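PDB 5HZD: 3' terminal uridylyl transferase from Trypanosoma brucei, which adds uridines from UTP to the 3' hydroxyl of guide RNAs, ribosomal RNAs and some mRNAs during mitochondrial RNA editing. Local coordinates for residues R105-V117 with L365-M378. Sequence-based numbering, arbitrary orientation.
Sequences RVFIFGSSVAMGV and LVNYTDFDPRYTPM
Phe107 takes CE2 of Phe371 over one face of its ring, toward the rim, with CE2 of Phe107 3.4 Å from that atom. The two ring planes are inclined at 41°. The methyl CD1 of Leu365 covers the opposite face of Phe107. Tyr368 fills in at the edge, where its CD2 lies 3.5 Å from CE2 of Phe107. The CG of Tyr368 is anti to the backbone N (chi1 -160°), which carries the ring along Phe107. Phe107 also touches Ile294, a UTP-binding residue of helix 292-304.

Strand 105-109 is an outermost strand of the palm sheet of this nucleotidyltransferase, paired on one side with strand 124-129. Along its other side runs the loop 365-378. The direct backbone link there is a single weak hydrogen bond, from Ile108 N to Phe371 O at 3.3 Å. A water bridges Ile108 O, Asp370 O and Tyr368 OH.

Further along, Pro373 meets Ile108 at about a right angle. Its CG sits 3.5 Å from Ile108 CG2 and also touches Ser112 OG and Val113 CG2. Past helix 111-114, Gly116 takes a positive phi. Its carbonyl O accepts a nearly straight bond (167°) from Thr376 N at 2.9 Å, in the carbonyl plane on a lone pair. Val117 CG2 then packs on Met378 CE at 3.7 Å. Arg311 binds the carbonyl oxygens of both Met115 and Thr376, tying the two segments together at this end.

Ser111, which probably binds UTP, starts the short helix whose Ser112 and Val113 meet Pro373. The contact is mostly apolar, with two direct backbone hydrogen bonds and bridging waters, which implies that side-chain fit does most of the joining of the loop to the palm edge.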
loop_
_atom_site.group_PDB
_atom_site.type_symbol
_atom_site.label_atom_id
_atom_site.label_comp_id
_atom_site.label_asym_id
_atom_site.label_seq_id
_atom_site.Cartn_x
_atom_site.Cartn_y
_atom_site.Cartn_z
ATOM N N ARG A 105 -2.442 13.707 14.300
ATOM C CA ARG A 105 -1.513 14.001 13.222
ATOM C C ARG A 105 -1.698 12.958 12.137
ATOM O O ARG A 105 -2.231 11.876 12.391
ATOM C CB ARG A 105 -0.061 14.031 13.724
ATOM C CG ARG A 105 0.197 15.152 14.761
ATOM C CD ARG A 105 0.003 16.523 14.139
ATOM N NE ARG A 105 0.319 17.585 15.119
ATOM C CZ ARG A 105 -0.556 18.100 15.983
ATOM N NH1 ARG A 105 -1.808 17.678 16.010
ATOM N NH2 ARG A 105 -0.166 19.034 16.844
ATOM N N VAL A 106 -1.295 13.304 10.924
ATOM C CA VAL A 106 -1.543 12.449 9.763
ATOM C C VAL A 106 -0.222 11.834 9.307
ATOM O O VAL A 106 0.764 12.540 9.115
ATOM C CB VAL A 106 -2.188 13.259 8.601
ATOM C CG1 VAL A 106 -2.407 12.355 7.350
ATOM C CG2 VAL A 106 -3.556 13.827 9.038
ATOM N N PHE A 107 -0.214 10.507 9.138
ATOM C CA PHE A 107 0.981 9.772 8.709
ATOM C C PHE A 107 0.663 9.119 7.377
ATOM O O PHE A 107 -0.362 8.446 7.270
ATOM C CB PHE A 107 1.244 8.624 9.693
ATOM C CG PHE A 107 1.554 9.068 11.113
ATOM C CD1 PHE A 107 0.532 9.567 11.933
ATOM C CD2 PHE A 107 2.824 8.916 11.654
ATOM C CE1 PHE A 107 0.788 9.962 13.228
ATOM C CE2 PHE A 107 3.079 9.291 12.971
ATOM C CZ PHE A 107 2.074 9.834 13.751
ATOM N N ILE A 108 1.504 9.287 6.356
ATOM C CA ILE A 108 1.321 8.498 5.122
ATOM C C ILE A 108 1.881 7.086 5.319
ATOM O O ILE A 108 2.956 6.918 5.905
ATOM C CB ILE A 108 2.003 9.154 3.934
ATOM C CG1 ILE A 108 1.263 10.448 3.575
ATOM C CG2 ILE A 108 2.050 8.176 2.718
ATOM C CD1 ILE A 108 1.947 11.291 2.483
ATOM N N PHE A 109 1.168 6.078 4.825
ATOM C CA PHE A 109 1.782 4.736 4.747
ATOM C C PHE A 109 1.438 4.097 3.430
ATOM O O PHE A 109 0.850 4.745 2.567
ATOM C CB PHE A 109 1.460 3.867 5.975
ATOM C CG PHE A 109 0.008 3.464 6.114
ATOM C CD1 PHE A 109 -0.922 4.325 6.683
ATOM C CD2 PHE A 109 -0.412 2.218 5.701
ATOM C CE1 PHE A 109 -2.266 3.917 6.849
ATOM C CE2 PHE A 109 -1.737 1.813 5.821
ATOM C CZ PHE A 109 -2.678 2.682 6.404
ATOM N N GLY A 110 1.859 2.841 3.253
ATOM C CA GLY A 110 1.708 2.204 1.958
ATOM C C GLY A 110 2.917 2.305 1.059
ATOM O O GLY A 110 4.039 2.457 1.536
ATOM N N SER A 111 2.681 2.226 -0.252
ATOM C CA SER A 111 3.796 2.072 -1.186
ATOM C C SER A 111 4.726 3.273 -1.288
ATOM O O SER A 111 5.882 3.118 -1.659
ATOM C CB SER A 111 3.316 1.643 -2.579
ATOM O OG SER A 111 2.603 2.688 -3.225
ATOM N N SER A 112 4.251 4.482 -0.957
ATOM C CA SER A 112 5.152 5.612 -1.063
ATOM C C SER A 112 6.210 5.526 0.020
ATOM O O SER A 112 7.336 6.017 -0.189
ATOM C CB SER A 112 4.396 6.961 -1.007
ATOM O OG SER A 112 3.724 7.115 0.234
ATOM N N VAL A 113 5.872 4.888 1.158
ATOM C CA VAL A 113 6.842 4.594 2.191
ATOM C C VAL A 113 7.677 3.397 1.772
ATOM O O VAL A 113 8.895 3.495 1.700
ATOM C CB VAL A 113 6.153 4.340 3.530
ATOM C CG1 VAL A 113 7.178 3.865 4.589
ATOM C CG2 VAL A 113 5.516 5.629 4.000
ATOM N N ALA A 114 7.023 2.291 1.463
ATOM C CA ALA A 114 7.739 1.043 1.180
ATOM C C ALA A 114 8.696 1.147 -0.011
ATOM O O ALA A 114 9.796 0.582 0.051
ATOM C CB ALA A 114 6.742 -0.066 0.943
ATOM N N MET A 115 8.312 1.885 -1.059
ATOM C CA MET A 115 9.116 1.966 -2.296
ATOM C C MET A 115 9.855 3.277 -2.441
ATOM O O MET A 115 10.635 3.430 -3.376
ATOM C CB MET A 115 8.236 1.804 -3.541
ATOM C CG MET A 115 7.321 0.600 -3.521
ATOM S SD MET A 115 8.290 -0.892 -3.883
ATOM C CE MET A 115 7.124 -2.173 -3.433
ATOM N N GLY A 116 9.602 4.238 -1.554
ATOM C CA GLY A 116 10.299 5.516 -1.597
ATOM C C GLY A 116 10.031 6.349 -2.836
ATOM O O GLY A 116 10.767 7.283 -3.118
ATOM N N VAL A 117 8.959 6.015 -3.558
ATOM C CA VAL A 117 8.542 6.773 -4.731
ATOM C C VAL A 117 7.011 6.757 -4.793
ATOM O O VAL A 117 6.367 5.908 -4.155
ATOM C CB VAL A 117 9.082 6.152 -6.065
ATOM C CG1 VAL A 117 10.595 6.181 -6.110
ATOM C CG2 VAL A 117 8.548 4.732 -6.263
ATOM N N LEU A 365 5.196 5.542 18.165
ATOM C CA LEU A 365 5.390 6.595 17.169
ATOM C C LEU A 365 5.973 7.839 17.815
ATOM O O LEU A 365 6.042 8.904 17.197
ATOM C CB LEU A 365 4.062 6.922 16.499
ATOM C CG LEU A 365 3.444 5.798 15.669
ATOM C CD1 LEU A 365 2.025 6.194 15.258
ATOM C CD2 LEU A 365 4.328 5.560 14.452
ATOM N N VAL A 366 6.388 7.730 19.070
ATOM C CA VAL A 366 6.967 8.875 19.776
ATOM C C VAL A 366 8.162 9.509 19.043
ATOM O O VAL A 366 8.272 10.743 18.943
ATOM C CB VAL A 366 7.355 8.498 21.216
ATOM C CG1 VAL A 366 8.211 9.594 21.838
ATOM C CG2 VAL A 366 6.097 8.255 22.043
ATOM N N ASN A 367 9.037 8.696 18.480
ATOM C CA ASN A 367 10.213 9.296 17.821
ATOM C C ASN A 367 10.065 9.453 16.313
ATOM O O ASN A 367 11.054 9.625 15.589
ATOM C CB ASN A 367 11.469 8.498 18.139
ATOM C CG ASN A 367 11.776 8.485 19.633
ATOM O OD1 ASN A 367 11.622 9.494 20.322
ATOM N ND2 ASN A 367 12.181 7.330 20.141
ATOM N N TYR A 368 8.831 9.374 15.827
ATOM C CA TYR A 368 8.593 9.320 14.388
ATOM C C TYR A 368 8.809 10.686 13.747
ATOM O O TYR A 368 8.407 11.710 14.291
ATOM C CB TYR A 368 7.148 8.876 14.140
ATOM C CG TYR A 368 6.905 8.324 12.755
ATOM C CD1 TYR A 368 7.186 6.993 12.446
ATOM C CD2 TYR A 368 6.367 9.131 11.753
ATOM C CE1 TYR A 368 6.957 6.469 11.193
ATOM C CE2 TYR A 368 6.119 8.611 10.481
ATOM C CZ TYR A 368 6.409 7.288 10.199
ATOM O OH TYR A 368 6.146 6.799 8.919
ATOM N N THR A 369 9.465 10.695 12.594
ATOM C CA THR A 369 9.740 11.949 11.906
ATOM C C THR A 369 9.203 11.941 10.482
ATOM O O THR A 369 8.999 13.002 9.897
ATOM C CB THR A 369 11.260 12.229 11.836
ATOM O OG1 THR A 369 11.936 11.081 11.292
ATOM C CG2 THR A 369 11.805 12.520 13.219
ATOM N N ASP A 370 9.030 10.765 9.890
ATOM C CA ASP A 370 8.805 10.689 8.453
ATOM C C ASP A 370 7.330 10.664 8.057
ATOM O O ASP A 370 6.902 9.849 7.232
ATOM C CB ASP A 370 9.526 9.481 7.843
ATOM C CG ASP A 370 11.045 9.566 7.989
ATOM O OD1 ASP A 370 11.575 10.654 8.325
ATOM O OD2 ASP A 370 11.709 8.529 7.755
ATOM N N PHE A 371 6.549 11.586 8.627
ATOM C CA PHE A 371 5.158 11.771 8.229
ATOM C C PHE A 371 5.035 11.884 6.712
ATOM O O PHE A 371 4.128 11.273 6.107
ATOM C CB PHE A 371 4.598 13.051 8.889
ATOM C CG PHE A 371 4.641 13.035 10.403
ATOM C CD1 PHE A 371 5.757 13.508 11.075
ATOM C CD2 PHE A 371 3.557 12.585 11.132
ATOM C CE1 PHE A 371 5.805 13.500 12.471
ATOM C CE2 PHE A 371 3.601 12.588 12.537
ATOM C CZ PHE A 371 4.707 13.039 13.186
ATOM N N ASP A 372 5.960 12.666 6.141
ATOM C CA ASP A 372 6.111 12.825 4.689
ATOM C C ASP A 372 7.177 11.817 4.258
ATOM O O ASP A 372 8.342 11.948 4.650
ATOM C CB ASP A 372 6.575 14.240 4.389
ATOM C CG ASP A 372 5.456 15.268 4.522
ATOM O OD1 ASP A 372 4.268 14.894 4.314
ATOM O OD2 ASP A 372 5.785 16.437 4.787
ATOM N N PRO A 373 6.798 10.820 3.450
ATOM C CA PRO A 373 7.732 9.745 3.065
ATOM C C PRO A 373 8.925 10.301 2.318
ATOM O O PRO A 373 8.792 11.187 1.457
ATOM C CB PRO A 373 6.889 8.863 2.158
ATOM C CG PRO A 373 5.456 9.092 2.684
ATOM C CD PRO A 373 5.437 10.571 2.923
ATOM N N ARG A 374 10.108 9.805 2.665
ATOM C CA ARG A 374 11.332 10.254 2.009
ATOM C C ARG A 374 11.467 9.658 0.608
ATOM O O ARG A 374 11.206 8.452 0.394
ATOM C CB ARG A 374 12.540 9.940 2.892
ATOM C CG ARG A 374 12.632 10.938 4.065
ATOM C CD ARG A 374 13.980 10.912 4.759
ATOM N NE ARG A 374 14.194 9.625 5.398
ATOM C CZ ARG A 374 15.363 9.005 5.458
ATOM N NH1 ARG A 374 16.446 9.562 4.917
ATOM N NH2 ARG A 374 15.445 7.823 6.064
ATOM N N TYR A 375 11.860 10.508 -0.324
ATOM C CA TYR A 375 12.008 10.107 -1.712
ATOM C C TYR A 375 13.404 9.526 -1.968
ATOM O O TYR A 375 14.417 10.144 -1.618
ATOM C CB TYR A 375 11.745 11.311 -2.643
ATOM C CG TYR A 375 11.998 10.973 -4.102
ATOM C CD1 TYR A 375 11.057 10.274 -4.841
ATOM C CD2 TYR A 375 13.199 11.329 -4.715
ATOM C CE1 TYR A 375 11.315 9.920 -6.179
ATOM C CE2 TYR A 375 13.467 11.005 -6.037
ATOM C CZ TYR A 375 12.508 10.286 -6.764
ATOM O OH TYR A 375 12.818 9.961 -8.086
ATOM N N THR A 376 13.443 8.342 -2.583
ATOM C CA THR A 376 14.688 7.739 -3.052
ATOM C C THR A 376 14.465 7.288 -4.497
ATOM O O THR A 376 13.569 6.463 -4.745
ATOM C CB THR A 376 15.026 6.468 -2.229
ATOM O OG1 THR A 376 15.116 6.805 -0.831
ATOM C CG2 THR A 376 16.350 5.894 -2.694
ATOM N N PRO A 377 15.260 7.803 -5.446
ATOM C CA PRO A 377 15.091 7.414 -6.856
ATOM C C PRO A 377 15.219 5.906 -7.031
ATOM O O PRO A 377 16.016 5.288 -6.332
ATOM C CB PRO A 377 16.287 8.057 -7.573
ATOM C CG PRO A 377 16.852 9.056 -6.627
ATOM C CD PRO A 377 16.369 8.738 -5.233
ATOM N N MET A 378 14.433 5.349 -7.950
ATOM C CA MET A 378 14.490 3.925 -8.269
ATOM C C MET A 378 15.866 3.456 -8.736
ATOM O O MET A 378 16.270 2.317 -8.435
ATOM C CB MET A 378 13.407 3.603 -9.315
ATOM C CG MET A 378 13.068 2.124 -9.455
ATOM S SD MET A 378 12.510 1.345 -7.934
ATOM C CE MET A 378 11.074 2.311 -7.506
HETATM O O HOH W 1 4.513 8.357 7.553
HETATM O O HOH W 2 9.741 6.514 1.736
#